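Local coordinates for apical membrane antigen 1-like protein, soluble form (Toxoplasma gondii, PDB 3ZLE), which probably takes part in host-cell invasion by the parasite, as a sporozoite paralogue of the apical membrane antigen AMA1, at residues Gly42-Gly47 with Pro287-Ser292; Met59-Glu64 with Thr183-Glu188; Pro117-Gly122 with Ala213-Cys218; Asp225-Lys230 with Ala328-Ala333; Cys365-Thr370 with Thr380-Cys385. All coordinates share one frame; numbering follows the deposited sequence.

Interaction 1: Gly42-Gly47 with Pro287-Ser292; sequences GYREVG and PVHEQS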
# COMPACT_ATOMS: atom_id res chain seq x y z
N GLY A 42 23.44 -4.22 -7.37
CA GLY A 42 22.88 -4.89 -8.56
C GLY A 42 21.47 -5.47 -8.40
O GLY A 42 20.90 -5.95 -9.37
N TYR A 43 20.85 -5.33 -7.22
CA TYR A 43 19.48 -5.86 -7.06
C TYR A 43 18.41 -4.80 -6.81
O TYR A 43 18.65 -3.83 -6.09
CB TYR A 43 19.42 -6.89 -5.96
CG TYR A 43 20.35 -8.03 -6.17
CD1 TYR A 43 19.95 -9.17 -6.87
CD2 TYR A 43 21.62 -8.01 -5.60
CE1 TYR A 43 20.79 -10.27 -7.00
CE2 TYR A 43 22.49 -9.07 -5.76
CZ TYR A 43 22.09 -10.19 -6.47
OH TYR A 43 22.96 -11.25 -6.58
N ARG A 44 17.21 -5.06 -7.33
CA ARG A 44 16.04 -4.23 -7.00
C ARG A 44 15.64 -4.37 -5.52
O ARG A 44 15.70 -5.46 -4.94
CB ARG A 44 14.86 -4.58 -7.92
CG ARG A 44 15.33 -4.90 -9.31
CD ARG A 44 14.28 -4.55 -10.36
NE ARG A 44 13.66 -3.27 -10.10
CZ ARG A 44 12.47 -2.92 -10.59
NH1 ARG A 44 11.79 -3.76 -11.38
NH2 ARG A 44 12.01 -1.71 -10.37
N GLU A 45 15.42 -3.24 -4.87
CA GLU A 45 15.28 -3.21 -3.41
C GLU A 45 13.96 -2.49 -3.10
O GLU A 45 13.58 -1.54 -3.84
CB GLU A 45 16.49 -2.49 -2.81
CG GLU A 45 16.50 -2.35 -1.31
CD GLU A 45 17.76 -1.65 -0.81
OE1 GLU A 45 18.03 -0.53 -1.30
OE2 GLU A 45 18.48 -2.21 0.05
N VAL A 46 13.17 -3.04 -2.16
CA VAL A 46 11.85 -2.45 -1.81
C VAL A 46 12.10 -1.12 -1.18
O VAL A 46 12.89 -1.02 -0.25
CB VAL A 46 11.05 -3.34 -0.80
CG1 VAL A 46 9.61 -2.81 -0.59
CG2 VAL A 46 10.99 -4.78 -1.28
N GLY A 47 11.38 -0.07 -1.61
CA GLY A 47 11.80 1.29 -1.29
C GLY A 47 10.79 2.32 -0.79
O GLY A 47 11.19 3.37 -0.34
N PRO A 287 15.11 -9.56 -7.09
CA PRO A 287 15.04 -9.26 -8.51
C PRO A 287 16.30 -8.55 -8.97
O PRO A 287 16.70 -7.56 -8.35
CB PRO A 287 13.83 -8.32 -8.61
CG PRO A 287 12.98 -8.70 -7.45
CD PRO A 287 13.95 -9.03 -6.36
N VAL A 288 16.91 -9.01 -10.06
CA VAL A 288 18.11 -8.32 -10.52
C VAL A 288 17.78 -6.99 -11.19
O VAL A 288 16.74 -6.84 -11.84
CB VAL A 288 19.14 -9.22 -11.30
CG1 VAL A 288 18.68 -10.66 -11.46
CG2 VAL A 288 19.59 -8.59 -12.62
N HIS A 289 18.57 -5.98 -10.86
CA HIS A 289 18.32 -4.63 -11.34
C HIS A 289 18.92 -4.45 -12.74
O HIS A 289 20.12 -4.65 -12.94
CB HIS A 289 18.91 -3.59 -10.39
CG HIS A 289 18.82 -2.19 -10.92
ND1 HIS A 289 17.63 -1.61 -11.32
CD2 HIS A 289 19.79 -1.29 -11.23
CE1 HIS A 289 17.86 -0.40 -11.80
NE2 HIS A 289 19.17 -0.19 -11.76
N GLU A 290 18.06 -4.12 -13.70
CA GLU A 290 18.50 -3.87 -15.07
C GLU A 290 18.31 -2.40 -15.42
O GLU A 290 17.41 -1.74 -14.92
CB GLU A 290 17.71 -4.74 -16.05
CG GLU A 290 18.22 -6.18 -16.13
CD GLU A 290 17.09 -7.18 -16.30
OE1 GLU A 290 16.00 -6.79 -16.78
OE2 GLU A 290 17.30 -8.37 -15.97
N GLN A 291 19.17 -1.90 -16.31
CA GLN A 291 19.10 -0.49 -16.71
C GLN A 291 17.68 -0.07 -17.06
O GLN A 291 17.27 1.05 -16.76
CB GLN A 291 20.05 -0.23 -17.89
CG GLN A 291 21.52 -0.06 -17.49
CD GLN A 291 22.08 -1.27 -16.75
OE1 GLN A 291 21.86 -2.42 -17.15
NE2 GLN A 291 22.80 -1.02 -15.66
N SER A 292 16.89 -1.00 -17.59
CA SER A 292 15.49 -0.68 -17.95
C SER A 292 14.42 -0.94 -16.85
O SER A 292 13.21 -0.88 -17.14
CB SER A 292 15.11 -1.39 -19.26
OG SER A 292 14.70 -2.73 -19.03

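Interaction 2: Met59-Glu64 with Thr183-Glu188; sequences MHQPAE and TWACFE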
# COMPACT_ATOMS: atom_id res chain seq x y z
N MET A 59 0.25 -16.91 -3.10
CA MET A 59 1.06 -17.95 -3.75
C MET A 59 0.21 -19.00 -4.45
O MET A 59 -1.00 -19.05 -4.26
CB MET A 59 1.96 -18.59 -2.70
CG MET A 59 2.87 -17.57 -2.06
SD MET A 59 4.38 -18.31 -1.44
CE MET A 59 3.71 -19.47 -0.28
N HIS A 60 0.85 -19.84 -5.26
CA HIS A 60 0.10 -20.80 -6.03
C HIS A 60 0.78 -22.15 -6.10
O HIS A 60 0.78 -22.80 -7.17
CB HIS A 60 -0.19 -20.28 -7.44
CG HIS A 60 -1.02 -19.03 -7.47
ND1 HIS A 60 -2.39 -19.05 -7.44
CD2 HIS A 60 -0.66 -17.74 -7.58
CE1 HIS A 60 -2.85 -17.82 -7.54
NE2 HIS A 60 -1.82 -17.00 -7.62
N GLN A 61 1.23 -22.63 -4.96
CA GLN A 61 1.82 -23.96 -4.88
C GLN A 61 0.68 -24.97 -4.92
O GLN A 61 -0.49 -24.62 -4.71
CB GLN A 61 2.64 -24.09 -3.58
CG GLN A 61 3.66 -22.99 -3.44
CD GLN A 61 4.47 -23.06 -2.16
OE1 GLN A 61 3.91 -23.21 -1.05
NE2 GLN A 61 5.77 -22.88 -2.28
N PRO A 62 1.00 -26.21 -5.32
CA PRO A 62 -0.02 -27.25 -5.37
C PRO A 62 -0.68 -27.45 -4.00
O PRO A 62 -0.05 -27.22 -2.97
CB PRO A 62 0.77 -28.49 -5.76
CG PRO A 62 1.97 -27.95 -6.49
CD PRO A 62 2.31 -26.68 -5.78
N ALA A 63 -1.93 -27.90 -4.02
CA ALA A 63 -2.79 -28.00 -2.84
C ALA A 63 -2.15 -28.59 -1.59
O ALA A 63 -2.46 -28.17 -0.48
CB ALA A 63 -4.07 -28.77 -3.18
N GLU A 64 -1.34 -29.63 -1.75
CA GLU A 64 -0.73 -30.23 -0.57
C GLU A 64 0.24 -29.29 0.15
O GLU A 64 0.52 -29.49 1.32
CB GLU A 64 -0.06 -31.56 -0.87
CG GLU A 64 -0.52 -32.21 -2.14
CD GLU A 64 0.34 -31.82 -3.32
OE1 GLU A 64 1.54 -32.18 -3.32
OE2 GLU A 64 -0.18 -31.15 -4.23
N THR A 183 10.69 -24.87 -10.71
CA THR A 183 11.26 -24.65 -9.36
C THR A 183 10.38 -23.73 -8.49
O THR A 183 10.23 -23.94 -7.28
CB THR A 183 12.65 -24.01 -9.45
OG1 THR A 183 13.53 -24.86 -10.17
CG2 THR A 183 13.21 -23.70 -8.11
N TRP A 184 9.86 -22.69 -9.11
CA TRP A 184 9.07 -21.68 -8.38
C TRP A 184 7.60 -21.75 -8.77
O TRP A 184 7.27 -21.70 -9.94
CB TRP A 184 9.57 -20.29 -8.76
CG TRP A 184 10.82 -19.89 -8.06
CD1 TRP A 184 12.10 -20.04 -8.52
CD2 TRP A 184 10.91 -19.11 -6.85
NE1 TRP A 184 12.99 -19.47 -7.63
CE2 TRP A 184 12.28 -18.90 -6.59
CE3 TRP A 184 9.96 -18.62 -5.94
CZ2 TRP A 184 12.73 -18.21 -5.47
CZ3 TRP A 184 10.42 -17.92 -4.81
CH2 TRP A 184 11.79 -17.73 -4.60
N ALA A 185 6.73 -21.68 -7.78
CA ALA A 185 5.33 -21.44 -8.06
C ALA A 185 5.11 -19.95 -8.30
O ALA A 185 5.92 -19.11 -7.86
CB ALA A 185 4.46 -21.93 -6.90
N CYS A 186 4.00 -19.61 -8.95
CA CYS A 186 3.73 -18.22 -9.29
C CYS A 186 3.20 -17.51 -8.06
O CYS A 186 2.73 -18.15 -7.13
CB CYS A 186 2.69 -18.10 -10.40
SG CYS A 186 3.12 -18.85 -12.01
N PHE A 187 3.20 -16.20 -8.11
CA PHE A 187 2.73 -15.42 -7.01
C PHE A 187 2.53 -13.97 -7.40
O PHE A 187 3.21 -13.44 -8.30
CB PHE A 187 3.66 -15.56 -5.79
CG PHE A 187 5.10 -15.13 -6.05
CD1 PHE A 187 5.46 -13.78 -5.96
CD2 PHE A 187 6.11 -16.08 -6.25
CE1 PHE A 187 6.78 -13.37 -6.16
CE2 PHE A 187 7.45 -15.69 -6.44
CZ PHE A 187 7.79 -14.32 -6.36
N GLU A 188 1.59 -13.32 -6.72
CA GLU A 188 1.30 -11.92 -6.97
C GLU A 188 0.73 -11.22 -5.73
O GLU A 188 0.22 -11.86 -4.81
CB GLU A 188 0.37 -11.76 -8.21
CG GLU A 188 -1.06 -12.31 -8.07
CD GLU A 188 -1.18 -13.85 -8.13
OE1 GLU A 188 -0.31 -14.51 -8.76
OE2 GLU A 188 -2.20 -14.40 -7.62

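Interaction 3: Pro117-Gly122 with Ala213-Cys218; sequences PKTAIG and AWQSAC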
# COMPACT_ATOMS: atom_id res chain seq x y z
N PRO A 117 11.23 2.67 18.79
CA PRO A 117 10.04 3.23 18.20
C PRO A 117 8.78 2.93 19.01
O PRO A 117 8.69 1.90 19.64
CB PRO A 117 9.98 2.55 16.80
CG PRO A 117 11.38 2.06 16.57
CD PRO A 117 11.86 1.65 17.93
N LYS A 118 7.85 3.88 19.01
CA LYS A 118 6.62 3.75 19.75
C LYS A 118 5.48 3.06 18.99
O LYS A 118 4.48 2.75 19.59
CB LYS A 118 6.14 5.12 20.27
CG LYS A 118 7.28 6.03 20.79
CD LYS A 118 7.64 5.67 22.23
CE LYS A 118 9.14 5.42 22.40
NZ LYS A 118 10.01 6.58 22.04
N THR A 119 5.68 2.69 17.72
CA THR A 119 4.66 1.93 16.97
C THR A 119 5.19 0.60 16.54
O THR A 119 6.35 0.46 16.13
CB THR A 119 4.18 2.72 15.69
OG1 THR A 119 5.24 2.72 14.70
CG2 THR A 119 3.86 4.13 16.08
N ALA A 120 4.31 -0.40 16.53
CA ALA A 120 4.72 -1.75 16.15
C ALA A 120 5.27 -1.73 14.72
O ALA A 120 6.30 -2.35 14.43
CB ALA A 120 3.57 -2.72 16.28
N ILE A 121 4.63 -0.96 13.86
CA ILE A 121 5.11 -0.83 12.47
C ILE A 121 6.52 -0.20 12.38
O ILE A 121 7.38 -0.72 11.67
CB ILE A 121 4.13 -0.04 11.56
CG1 ILE A 121 2.89 -0.89 11.23
CG2 ILE A 121 4.85 0.36 10.26
CD1 ILE A 121 1.66 -0.08 10.71
N GLY A 122 6.77 0.81 13.21
CA GLY A 122 8.09 1.44 13.28
C GLY A 122 9.15 0.45 13.77
O GLY A 122 10.25 0.37 13.19
N ALA A 213 6.93 7.86 11.78
CA ALA A 213 6.29 8.99 11.07
C ALA A 213 5.06 8.58 10.29
O ALA A 213 4.19 9.43 10.05
CB ALA A 213 7.29 9.70 10.11
N TRP A 214 5.09 7.40 9.70
CA TRP A 214 3.95 6.88 8.91
C TRP A 214 2.61 7.23 9.57
O TRP A 214 1.67 7.53 8.88
CB TRP A 214 4.02 5.34 8.72
CG TRP A 214 3.84 4.58 10.01
CD1 TRP A 214 4.83 4.26 10.93
CD2 TRP A 214 2.58 4.11 10.59
NE1 TRP A 214 4.26 3.59 12.03
CE2 TRP A 214 2.89 3.53 11.86
CE3 TRP A 214 1.25 4.12 10.15
CZ2 TRP A 214 1.91 2.98 12.68
CZ3 TRP A 214 0.28 3.59 10.95
CH2 TRP A 214 0.60 3.03 12.23
N GLN A 215 2.51 7.13 10.88
CA GLN A 215 1.27 7.34 11.56
C GLN A 215 0.64 8.66 11.24
O GLN A 215 -0.50 8.76 11.15
CB GLN A 215 1.39 7.14 13.05
CG GLN A 215 0.07 6.95 13.75
CD GLN A 215 0.15 6.42 15.16
OE1 GLN A 215 0.89 5.56 15.47
NE2 GLN A 215 -0.68 6.91 15.98
N SER A 216 1.46 9.63 10.99
CA SER A 216 1.11 10.99 10.74
C SER A 216 1.23 11.45 9.32
O SER A 216 0.69 12.40 8.97
CB SER A 216 2.06 11.84 11.49
OG SER A 216 1.79 11.83 12.81
N ALA A 217 2.04 10.78 8.54
CA ALA A 217 2.40 11.25 7.23
C ALA A 217 1.76 10.50 6.11
O ALA A 217 1.66 10.95 5.04
CB ALA A 217 3.88 11.17 7.08
N CYS A 218 1.35 9.31 6.42
CA CYS A 218 0.93 8.34 5.38
C CYS A 218 -0.58 8.13 5.33
O CYS A 218 -1.30 8.35 6.33
CB CYS A 218 1.60 6.99 5.60
SG CYS A 218 3.37 6.91 5.16

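Interaction 4: Asp225-Lys230 with Ala328-Ala333; sequences DALFGK and APITGA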
# COMPACT_ATOMS: atom_id res chain seq x y z
N ASP A 225 -17.34 9.12 4.63
CA ASP A 225 -18.21 10.24 4.26
C ASP A 225 -17.50 11.36 3.61
O ASP A 225 -17.78 12.52 3.90
CB ASP A 225 -19.01 10.74 5.46
CG ASP A 225 -19.79 9.62 6.14
OD1 ASP A 225 -20.06 8.58 5.47
OD2 ASP A 225 -19.95 9.70 7.38
N ALA A 226 -16.63 11.04 2.65
CA ALA A 226 -15.91 12.08 1.91
C ALA A 226 -15.37 11.50 0.65
O ALA A 226 -15.22 10.28 0.55
CB ALA A 226 -14.77 12.65 2.74
N LEU A 227 -15.22 12.34 -0.38
CA LEU A 227 -14.60 11.91 -1.59
C LEU A 227 -13.35 12.76 -1.87
O LEU A 227 -13.34 13.98 -1.58
CB LEU A 227 -15.58 12.07 -2.75
CG LEU A 227 -16.79 11.16 -2.75
CD1 LEU A 227 -17.64 11.53 -3.96
CD2 LEU A 227 -16.39 9.68 -2.83
N PHE A 228 -12.34 12.14 -2.47
CA PHE A 228 -11.23 12.88 -3.01
C PHE A 228 -11.75 13.81 -4.10
O PHE A 228 -12.56 13.39 -4.94
CB PHE A 228 -10.15 11.95 -3.58
CG PHE A 228 -9.48 11.07 -2.54
CD1 PHE A 228 -8.71 11.61 -1.55
CD2 PHE A 228 -9.56 9.70 -2.64
CE1 PHE A 228 -8.08 10.82 -0.64
CE2 PHE A 228 -8.92 8.87 -1.72
CZ PHE A 228 -8.16 9.44 -0.74
N GLY A 229 -11.34 15.08 -4.05
CA GLY A 229 -11.59 16.01 -5.17
C GLY A 229 -10.42 16.91 -5.59
O GLY A 229 -9.27 16.66 -5.23
N LYS A 230 -10.74 17.86 -6.48
CA LYS A 230 -9.83 18.88 -6.95
C LYS A 230 -10.50 20.22 -6.76
O LYS A 230 -11.60 20.43 -7.25
CB LYS A 230 -9.56 18.69 -8.45
CG LYS A 230 -8.25 19.30 -8.92
CD LYS A 230 -7.05 18.58 -8.27
CE LYS A 230 -5.73 18.89 -8.96
NZ LYS A 230 -5.39 17.85 -9.98
N ALA A 328 -14.56 16.41 -0.67
CA ALA A 328 -15.96 16.81 -0.67
C ALA A 328 -16.74 15.99 0.39
O ALA A 328 -16.91 14.78 0.21
CB ALA A 328 -16.56 16.54 -2.06
N PRO A 329 -17.20 16.62 1.48
CA PRO A 329 -17.90 15.72 2.45
C PRO A 329 -19.26 15.29 1.91
O PRO A 329 -20.08 16.14 1.53
CB PRO A 329 -18.06 16.60 3.72
CG PRO A 329 -18.03 18.01 3.19
CD PRO A 329 -17.15 18.03 1.94
N ILE A 330 -19.45 13.99 1.78
CA ILE A 330 -20.64 13.39 1.19
C ILE A 330 -20.97 12.20 2.06
O ILE A 330 -20.20 11.29 2.14
CB ILE A 330 -20.34 12.79 -0.20
CG1 ILE A 330 -19.60 13.78 -1.10
CG2 ILE A 330 -21.63 12.24 -0.82
CD1 ILE A 330 -20.44 14.33 -2.22
N THR A 331 -22.17 12.17 2.63
CA THR A 331 -22.57 11.14 3.57
C THR A 331 -22.69 9.80 2.89
O THR A 331 -23.17 9.71 1.77
CB THR A 331 -23.93 11.52 4.17
OG1 THR A 331 -23.83 12.78 4.83
CG2 THR A 331 -24.43 10.48 5.12
N GLY A 332 -22.13 8.77 3.49
CA GLY A 332 -22.14 7.47 2.84
C GLY A 332 -21.05 7.16 1.84
O GLY A 332 -20.87 6.02 1.54
N ALA A 333 -20.32 8.16 1.32
CA ALA A 333 -19.18 7.87 0.39
C ALA A 333 -17.91 7.43 1.15
O ALA A 333 -17.76 7.75 2.33
CB ALA A 333 -18.86 9.11 -0.47
O HOH W 1 -19.16 5.93 4.79

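Interaction 5: Cys365-Thr370 with Thr380-Cys385; sequences CVQVVT and TSKACC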
# COMPACT_ATOMS: atom_id res chain seq x y z
N CYS A 365 -28.48 29.12 -11.25
CA CYS A 365 -29.22 29.38 -10.02
C CYS A 365 -28.86 28.43 -8.84
O CYS A 365 -29.40 28.57 -7.73
CB CYS A 365 -30.74 29.45 -10.30
SG CYS A 365 -31.28 30.89 -11.29
N VAL A 366 -27.82 27.64 -9.03
CA VAL A 366 -27.23 26.84 -7.92
C VAL A 366 -25.75 27.18 -7.72
O VAL A 366 -24.97 27.17 -8.66
CB VAL A 366 -27.38 25.32 -8.17
CG1 VAL A 366 -26.73 24.52 -7.05
CG2 VAL A 366 -28.85 24.95 -8.26
N GLN A 367 -25.38 27.52 -6.50
CA GLN A 367 -23.96 27.63 -6.14
C GLN A 367 -23.59 26.58 -5.09
O GLN A 367 -24.44 26.16 -4.30
CB GLN A 367 -23.68 29.02 -5.60
CG GLN A 367 -24.46 29.38 -4.35
CD GLN A 367 -24.23 30.81 -3.95
OE1 GLN A 367 -23.35 31.47 -4.48
NE2 GLN A 367 -25.00 31.30 -2.99
N VAL A 368 -22.31 26.18 -5.05
CA VAL A 368 -21.83 25.22 -4.04
C VAL A 368 -21.20 25.97 -2.87
O VAL A 368 -20.58 27.01 -3.07
CB VAL A 368 -20.88 24.20 -4.67
CG1 VAL A 368 -20.42 23.16 -3.63
CG2 VAL A 368 -21.59 23.50 -5.83
N VAL A 369 -21.60 25.62 -1.65
CA VAL A 369 -21.21 26.38 -0.47
C VAL A 369 -20.52 25.37 0.45
O VAL A 369 -20.98 24.23 0.56
CB VAL A 369 -22.48 27.03 0.19
CG1 VAL A 369 -22.17 27.68 1.52
CG2 VAL A 369 -23.07 28.10 -0.72
N THR A 370 -19.33 25.73 0.94
CA THR A 370 -18.56 24.91 1.89
C THR A 370 -18.58 25.60 3.25
O THR A 370 -18.24 26.77 3.35
CB THR A 370 -17.08 24.75 1.45
OG1 THR A 370 -17.01 24.36 0.08
CG2 THR A 370 -16.35 23.68 2.29
N THR A 380 -22.68 21.84 0.31
CA THR A 380 -24.05 21.71 -0.19
C THR A 380 -24.29 22.62 -1.38
O THR A 380 -23.68 23.66 -1.50
CB THR A 380 -25.08 22.11 0.87
OG1 THR A 380 -24.79 23.43 1.31
CG2 THR A 380 -25.04 21.15 2.06
N SER A 381 -25.25 22.25 -2.21
CA SER A 381 -25.83 23.19 -3.17
C SER A 381 -26.81 24.16 -2.52
O SER A 381 -27.58 23.78 -1.66
CB SER A 381 -26.53 22.45 -4.26
OG SER A 381 -25.60 21.71 -5.00
N LYS A 382 -26.83 25.39 -3.03
CA LYS A 382 -27.65 26.45 -2.48
C LYS A 382 -28.29 27.20 -3.62
O LYS A 382 -27.65 27.49 -4.64
CB LYS A 382 -26.78 27.42 -1.67
CG LYS A 382 -27.53 28.60 -1.10
CD LYS A 382 -26.59 29.55 -0.37
CE LYS A 382 -27.27 30.85 0.00
NZ LYS A 382 -26.55 31.51 1.13
N ALA A 383 -29.56 27.55 -3.44
CA ALA A 383 -30.29 28.33 -4.44
C ALA A 383 -29.79 29.75 -4.41
O ALA A 383 -29.60 30.34 -3.34
CB ALA A 383 -31.77 28.29 -4.15
N CYS A 384 -29.56 30.31 -5.58
CA CYS A 384 -29.00 31.64 -5.57
C CYS A 384 -29.61 32.62 -6.57
O CYS A 384 -28.97 33.58 -6.97
CB CYS A 384 -27.47 31.56 -5.65
SG CYS A 384 -26.78 30.82 -7.16
N CYS A 385 -30.88 32.41 -6.90
CA CYS A 385 -31.67 33.40 -7.66
C CYS A 385 -32.88 33.87 -6.84
O CYS A 385 -34.02 33.53 -7.16
CB CYS A 385 -32.12 32.79 -9.00
SG CYS A 385 -30.77 32.53 -10.17
O HOH W 2 -22.98 23.77 3.13

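Interaction 1: Gly42-Gly47 with Pro287-Ser292
Tyr43 and Val288 pair in a single backbone bridge, their CA atoms 4.5 Å apart, closed by two hydrogen bonds: His289 N gives to Gly42 O at 2.8 Å, and Arg44 N gives to Pro287 O at 2.7 Å. The Arg44 side chain then runs over the 287-289 backbone. Its CG, anti to the carbonyl carbon (chi1 -37°), sits 3.1 Å from Pro287 O and 3.5 Å from Val288 O, and its CB and CG also meet Pro287 CB. Strand 43-45 otherwise pairs with strand 38-40 in a small two-stranded sheet, so the loop between helix 253-262 and strand 303-308 makes a single bridge to this sheet and brings together parts of the AMA1 ectodomain some 240 residues apart. His289 CB lies 3.3 Å from Gly42 O, while its ring leads away; Arg44 NE lies near the plane of that ring at its edge, 4.5 Å from His289 ND1, too far for a bond. The guanidinium has its stronger partner beyond the contact, NH1 giving to Asp269 O. The Tyr43 ring passes the bridge with Pro287 O near its plane at the edge, and meets Trp286 edge-to-face.

Interaction 2: Met59-Glu64 with Thr183-Glu188
His60 and Glu188 meet with their side chains crossing at about a right angle, and the imidazole and carboxylate planes are 31° apart. His60 NE2 gives a nearly straight hydrogen bond (169°) to Glu188 OE2 at 2.6 Å. The oxygen takes it on its syn lone pair, and it lies practically in the ring plane. Glu188 reaches the histidine by a bend: CG stands between the backbone N and the carbonyl carbon (chi1 67°), and the chain turns again at chi2. The same ring turns its edge to the neighbouring backbone, with His60 CD2 3.4 Å from Cys186 O. Beside this polar pair are a few van der Waals contacts. Ala185 CB points at segment 59-64 and rests on Gln61 CG at 3.7 Å and on the carbonyl carbon of His60 at 3.8 Å. At the other end Phe187 CB lies 4.1 Å from Met59 CA, while the phenyl ring leads away to meet Phe88 edge-to-face. Cys186 is disulfide-bonded to Cys173, earlier in the same connection. Met59 and Phe187 form an antiparallel non-hydrogen-bonded pair, at the end of the two-stranded sheet of strands 55-59 and 187-191, which the His-carboxylate hydrogen bond flanks.

Interaction 3: Pro117-Gly122 with Ala213-Cys218
Trp214 sets a face of its indole on Ile121 and its N-H edge at Thr119, and nearly all the close packing of the contact is gathered on that one side chain. Ile121 crosses it at about a right angle: CD1 stands over one face of the six-membered ring, 3.7 Å from its centroid and 16° off the normal, a CH-pi contact, while Ile121 CB and CG2 come up to Trp214 NE1, each at 3.7 Å. At the ring edge NE1 gives a hydrogen bond to Thr119 OG1, 3.0 Å long and 160° at the hydrogen, with the oxygen in the indole plane. The tryptophan takes up this position with CG between its own backbone N and carbonyl carbon (chi1 67°). Its other face is covered from within the same helix by Gln215 CB, 3.9 Å above the plane. Just after helix 214-217, buried Cys218 is disulfide-bonded to Cys50.

The solvent side is thinner. There Gln215 is exposed, and across the contact its OE1 meets only the methyl CG2 of Thr119, at 3.4 Å, the two side chains crossing obliquely.

Thr119 is the N-cap of helix 120-129, its OG1 accepting from Gly122 N at 2.9 Å as well as from the indole, and it also bonds to Asp212 OD1. One hydroxyl therefore serves both helix capping and the contact between the helices, and the carboxylate beside it would be expected to accept its proton, which leaves the oxygen to receive the two N-H groups.

Interaction 4: Asp225-Lys230 with Ala328-Ala333
Leu227 and Ala328 form the regular part of the contact, an antiparallel hydrogen-bonded pair: Leu227 N gives to Ala328 O at 3.0 Å and Ala328 N to Leu227 O at 2.9 Å. Toward Asp225 the backbone bonding becomes irregular. Ile330 N reaches Asp225 O at 3.1 Å from well above the carbonyl plane, and Ala333 O takes weak bonds from Asp225 N and Ala226 N.

The polar side-chain bond belongs to Asp225. Its OD1 takes Gly332 N at 2.9 Å from above the carboxylate plane (52° out of it). A water also gives a hydrogen bond to OD1.

Apolar contacts fall to Leu227, whose two methyls part: CD2 packs on Ala333 CB at 3.5 Å, and CD1 meets Ile330 CG1 at 4.1 Å. Leu227 also touches Asn305 and Tyr307 of strand 303-308.

Ile330 to Ala333 make a type II beta turn, closed by Ala333 N to Ile330 O. This turn carries the chain from strand 326-330, at the edge of a three-stranded antiparallel sheet, to strand 333-337 of a four-stranded one, and Asp225 bonds to it where the chain itself turns a corner.

Interaction 5: Cys365-Thr370 with Thr380-Cys385
Gln367 and Lys382 bond to each other through both backbone groups: Gln367 N gives to Lys382 O at 2.9 Å, and Lys382 N to Gln367 O at 2.8 Å. The arrangement repeats in Val369 N to Thr380 O and Thr380 N to Val369 O, both 2.9 Å. The antiparallel pairs between and beside them, Val368 with Ser381 and Val366 with Ala383, are non-hydrogen-bonded. There the carbonyls receive CA-H groups as well, as where Val366 CA lies 3.4 Å from Lys382 O. Past the last pair Cys384 N gives to Cys365 O, 2.8 Å. At the far end Val369 O, already accepting Thr380 N, also takes a bond from a water, which in turn accepts from Thr380 OG1 at 2.6 Å. On the other edge of strand 366-373, Val368 and Thr370 bond to Gly360 and Ile358.

The side chains pack by face. Lys382 runs extended, CG anti to the backbone N (chi1 178°), alongside Gln367 and pointing the same way; its CD meets Val369 CG2 at 3.8 Å. On the other face Val366 CG1 presses on Ser381 CB at 3.5 Å.

Beyond the hydrogen bonds, the Cys365-Cys385 disulfide (chi3 -84°) covalently links the open end of the two strands, and Cys362-Cys384 links it to the chain just before; both would be expected to limit fraying of this exposed hairpin.

In the fold
None of the five contacts touches another. The segments of interaction 1 enclose interactions 2 and 3, whose own segments alternate. Interaction 4 crosses interaction 1, opening before its second segment and closing after it, yet lies on the opposite side of the chain's centre, about 39 Å away between centres. Interaction 5 follows all of these as a local hairpin, about 17 Å from interaction 4 between centres; strand 376-383 links the two, its Phe377 and Gln379 touching Pro329. The ectodomain is thus joined by contacts far apart in sequence, with a disulfide-tied hairpin toward the C-terminus.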